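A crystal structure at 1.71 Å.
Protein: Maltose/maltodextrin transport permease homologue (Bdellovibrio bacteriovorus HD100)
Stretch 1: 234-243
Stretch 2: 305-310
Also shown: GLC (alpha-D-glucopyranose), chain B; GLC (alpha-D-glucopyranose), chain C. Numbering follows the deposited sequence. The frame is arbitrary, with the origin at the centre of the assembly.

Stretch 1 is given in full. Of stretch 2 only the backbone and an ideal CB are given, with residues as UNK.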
# COMPACT_ATOMS: atom_id res chain seq x y z
N GLY A 234 -0.79 -6.09 -3.17
CA GLY A 234 -1.89 -5.39 -2.54
C GLY A 234 -3.13 -5.30 -3.43
O GLY A 234 -3.11 -5.66 -4.60
N ASP A 235 -4.22 -4.81 -2.84
CA ASP A 235 -5.47 -4.75 -3.61
C ASP A 235 -5.39 -3.76 -4.77
O ASP A 235 -6.20 -3.85 -5.70
CB ASP A 235 -6.66 -4.45 -2.67
CG ASP A 235 -6.63 -3.02 -2.07
OD1 ASP A 235 -5.56 -2.40 -1.99
OD2 ASP A 235 -7.72 -2.55 -1.68
N TRP A 236 -4.41 -2.85 -4.77
CA TRP A 236 -4.22 -1.96 -5.91
C TRP A 236 -3.87 -2.72 -7.19
O TRP A 236 -3.99 -2.15 -8.28
CB TRP A 236 -3.09 -0.95 -5.64
CG TRP A 236 -1.78 -1.65 -5.32
CD1 TRP A 236 -0.89 -2.18 -6.21
CD2 TRP A 236 -1.25 -1.92 -4.01
NE1 TRP A 236 0.17 -2.76 -5.54
CE2 TRP A 236 -0.03 -2.61 -4.19
CE3 TRP A 236 -1.68 -1.64 -2.71
CZ2 TRP A 236 0.76 -3.03 -3.11
CZ3 TRP A 236 -0.89 -2.06 -1.63
CH2 TRP A 236 0.31 -2.75 -1.84
N SER A 237 -3.44 -3.98 -7.08
CA SER A 237 -2.97 -4.72 -8.24
C SER A 237 -4.05 -5.57 -8.90
O SER A 237 -3.81 -6.09 -9.99
CB SER A 237 -1.78 -5.62 -7.84
OG SER A 237 -2.21 -6.69 -6.98
N TRP A 238 -5.22 -5.70 -8.28
CA TRP A 238 -6.25 -6.60 -8.81
C TRP A 238 -6.64 -6.22 -10.23
O TRP A 238 -6.76 -7.08 -11.11
CB TRP A 238 -7.49 -6.55 -7.92
CG TRP A 238 -7.32 -7.12 -6.54
CD1 TRP A 238 -6.33 -7.96 -6.10
CD2 TRP A 238 -8.19 -6.90 -5.44
NE1 TRP A 238 -6.54 -8.27 -4.77
CE2 TRP A 238 -7.68 -7.64 -4.35
CE3 TRP A 238 -9.36 -6.15 -5.26
CZ2 TRP A 238 -8.29 -7.63 -3.09
CZ3 TRP A 238 -9.97 -6.15 -4.01
CH2 TRP A 238 -9.43 -6.89 -2.94
N GLY A 239 -6.87 -4.92 -10.46
CA GLY A 239 -7.35 -4.50 -11.77
C GLY A 239 -6.39 -4.84 -12.88
O GLY A 239 -6.79 -5.29 -13.95
N ASP A 240 -5.09 -4.67 -12.62
CA ASP A 240 -4.12 -4.93 -13.67
C ASP A 240 -3.93 -6.42 -13.93
O ASP A 240 -3.68 -6.81 -15.08
CB ASP A 240 -2.81 -4.24 -13.31
CG ASP A 240 -2.84 -2.75 -13.65
OD1 ASP A 240 -3.03 -2.42 -14.84
OD2 ASP A 240 -2.76 -1.92 -12.75
N TYR A 241 -4.09 -7.28 -12.92
CA TYR A 241 -4.05 -8.71 -13.21
C TYR A 241 -5.29 -9.17 -13.96
O TYR A 241 -5.20 -10.04 -14.83
CB TYR A 241 -3.86 -9.54 -11.92
CG TYR A 241 -2.54 -9.20 -11.26
CD1 TYR A 241 -1.38 -9.07 -12.02
CD2 TYR A 241 -2.46 -8.98 -9.89
CE1 TYR A 241 -0.17 -8.74 -11.43
CE2 TYR A 241 -1.26 -8.64 -9.29
CZ TYR A 241 -0.12 -8.52 -10.06
OH TYR A 241 1.07 -8.17 -9.47
N GLN A 242 -6.45 -8.57 -13.67
CA GLN A 242 -7.66 -8.87 -14.44
C GLN A 242 -7.50 -8.47 -15.89
O GLN A 242 -7.86 -9.22 -16.81
CB GLN A 242 -8.87 -8.17 -13.81
CG GLN A 242 -9.37 -8.84 -12.54
CD GLN A 242 -10.30 -7.95 -11.74
OE1 GLN A 242 -10.48 -6.77 -12.04
NE2 GLN A 242 -10.90 -8.52 -10.70
N GLN A 243 -6.95 -7.27 -16.14
CA GLN A 243 -6.75 -6.82 -17.51
C GLN A 243 -5.74 -7.71 -18.23
O GLN A 243 -5.86 -7.94 -19.44
CB GLN A 243 -6.28 -5.37 -17.53
CG GLN A 243 -6.31 -4.74 -18.93
CD GLN A 243 -5.76 -3.32 -18.95
OE1 GLN A 243 -5.90 -2.57 -17.98
NE2 GLN A 243 -5.13 -2.95 -20.06
N UNK A 305 -16.01 -0.64 -9.85
CA UNK A 305 -16.41 -1.45 -11.00
C UNK A 305 -15.22 -1.87 -11.85
O UNK A 305 -15.16 -3.01 -12.32
CB UNK A 305 -17.41 -0.68 -11.86
N UNK A 306 -14.26 -0.97 -12.06
CA UNK A 306 -13.21 -1.23 -13.03
C UNK A 306 -11.95 -1.85 -12.42
O UNK A 306 -11.26 -2.61 -13.12
CB UNK A 306 -12.84 0.07 -13.74
N UNK A 307 -11.63 -1.58 -11.16
CA UNK A 307 -10.45 -2.17 -10.53
C UNK A 307 -10.76 -2.90 -9.24
O UNK A 307 -9.85 -3.40 -8.58
CB UNK A 307 -9.41 -1.08 -10.25
N UNK A 308 -12.03 -2.98 -8.84
CA UNK A 308 -12.47 -3.99 -7.90
C UNK A 308 -12.27 -3.69 -6.44
O UNK A 308 -12.42 -4.60 -5.62
CB UNK A 308 -11.75 -5.30 -8.22
N UNK A 309 -11.95 -2.44 -6.07
CA UNK A 309 -11.63 -2.10 -4.69
C UNK A 309 -12.88 -1.68 -3.92
O UNK A 309 -13.92 -1.38 -4.51
CB UNK A 309 -10.59 -0.98 -4.65
N UNK A 310 -12.76 -1.65 -2.59
CA UNK A 310 -13.89 -1.36 -1.70
C UNK A 310 -14.06 0.15 -1.51
O UNK A 310 -13.13 0.80 -1.03
CB UNK A 310 -13.69 -2.04 -0.34
C1 GLC B . 1.86 0.39 -2.17
C2 GLC B . 1.09 0.99 -1.00
C3 GLC B . 1.92 1.96 -0.18
C4 GLC B . 3.22 1.27 0.20
C5 GLC B . 3.93 0.80 -1.06
C6 GLC B . 5.25 0.10 -0.72
O2 GLC B . -0.09 1.63 -1.53
O3 GLC B . 1.18 2.32 1.00
O4 GLC B . 4.06 2.19 0.88
O5 GLC B . 3.09 -0.15 -1.72
O6 GLC B . 6.07 -0.01 -1.91
C1 GLC C . 1.34 1.27 -7.30
C2 GLC C . 0.15 1.58 -6.38
C3 GLC C . 0.62 1.93 -4.98
C4 GLC C . 1.59 0.87 -4.44
C5 GLC C . 2.73 0.64 -5.44
C6 GLC C . 3.64 -0.50 -4.99
O1 GLC C . 2.08 2.47 -7.53
O2 GLC C . -0.58 2.70 -6.88
O3 GLC C . -0.54 2.06 -4.13
O4 GLC C . 2.09 1.35 -3.17
O5 GLC C . 2.20 0.28 -6.72
O6 GLC C . 4.78 -0.60 -5.85

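Position 305 is helical, and nothing of stretch 1 lies within 5.5 Å of its ideal CB. Stretch 1 sets no limit here, and any residue at ease in a helix would suit. The deposited residue is Glu305, with an extended side chain (chi1 and chi2 both t). Its backbone reaches stretch 1 through water 3, which donates to Gln242 OE1 (3.0 Å) and, weakly, to Glu305 O (3.4 Å).

Position 306 is also helical, and its CA-to-CB bond points away from stretch 1. Many side chains would do, polar or charged ones among them. It is Lys306. Its backbone O lies 4.4 Å from Gln242 OE1, while its side chain comes no closer to stretch 1 than 7.4 Å.

At 307 the backbones come close: the CA of 307 is 4.1 Å from Gly239 CA. The ideal CB points sideways and lies 4.3 Å from Gly239 CA. Stretch 1 offers the bare backbone of Gly239 here, with no side chain to pair with, so a small or medium apolar residue such as Ala, Val or Ile would suit. It is Val307, chi1 m. The bare CA of Gly239 leaves it room; a CB on that glycine would sit 2.8 Å from Val307 CG1, a clash. Water 2 joins the backbones, donating to Val307 O (2.8 Å) and Asp235 O (2.8 Å) and accepting from Gly239 N (3.2 Å).

Position 308 leaves helical geometry with phi 83° and psi 12°. Its ideal CB would point toward stretch 1, 3.9 Å from Trp238 CE3 and 4.2 Å from Gln242 NE2. Those distances would admit a CB, but positive phi favours glycine, with Asn or Asp as less favoured choices. It is Gly308. Its O meets the edge of the Trp238 ring, 3.3 Å from CZ3.

At 309 the CA-to-CB bond runs sideways. The ideal CB is 4.4 Å from Asp235 OD2 and 5.2 Å from Trp238 CZ3. The carboxylate could invite a polar group, while the indole favours an apolar one; Thr, Val or Ile would be reasonable. It is Val309, chi1 m. Its CG1 packs 3.9 Å from Asp235 O and 4.0 Å from Asp235 OD2. No hydrogen bond forms across the stretches. Asp235 OD2 accepts from water 1 (2.8 Å) and is also hydrogen-bonded elsewhere in the structure.

Position 310 has its CB sideways, with nothing of stretch 1 within 5.5 Å, so the choice is open. It is Leu310, chi1 t and chi2 p. Its backbone N donates to water 1 (3.0 Å), completing a bridge to Asp235.

Stretch 2, residues 305-310: EKVGVL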
# COMPACT_ATOMS: atom_id res chain seq x y z
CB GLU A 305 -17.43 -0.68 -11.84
CG GLU A 305 -17.85 -1.37 -13.13
CD GLU A 305 -18.85 -0.53 -13.90
OE1 GLU A 305 -18.46 0.53 -14.44
OE2 GLU A 305 -20.04 -0.92 -13.96
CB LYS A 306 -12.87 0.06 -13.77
CG LYS A 306 -14.09 0.63 -14.50
CD LYS A 306 -13.73 1.29 -15.81
CE LYS A 306 -14.99 1.65 -16.59
NZ LYS A 306 -14.66 2.22 -17.93
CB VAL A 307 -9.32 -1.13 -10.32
CG1 VAL A 307 -8.94 -0.51 -11.67
CG2 VAL A 307 -9.70 -0.05 -9.28
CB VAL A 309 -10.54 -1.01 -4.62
CG1 VAL A 309 -9.24 -1.53 -5.24
CG2 VAL A 309 -11.00 0.26 -5.33
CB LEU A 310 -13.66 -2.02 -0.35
CG LEU A 310 -14.74 -1.86 0.72
CD1 LEU A 310 -16.00 -2.61 0.32
CD2 LEU A 310 -14.20 -2.32 2.08
O HOH W 1 -10.44 -2.87 -1.14
O HOH W 2 -7.17 -2.81 -8.10
O HOH W 3 -12.93 -5.26 -11.07
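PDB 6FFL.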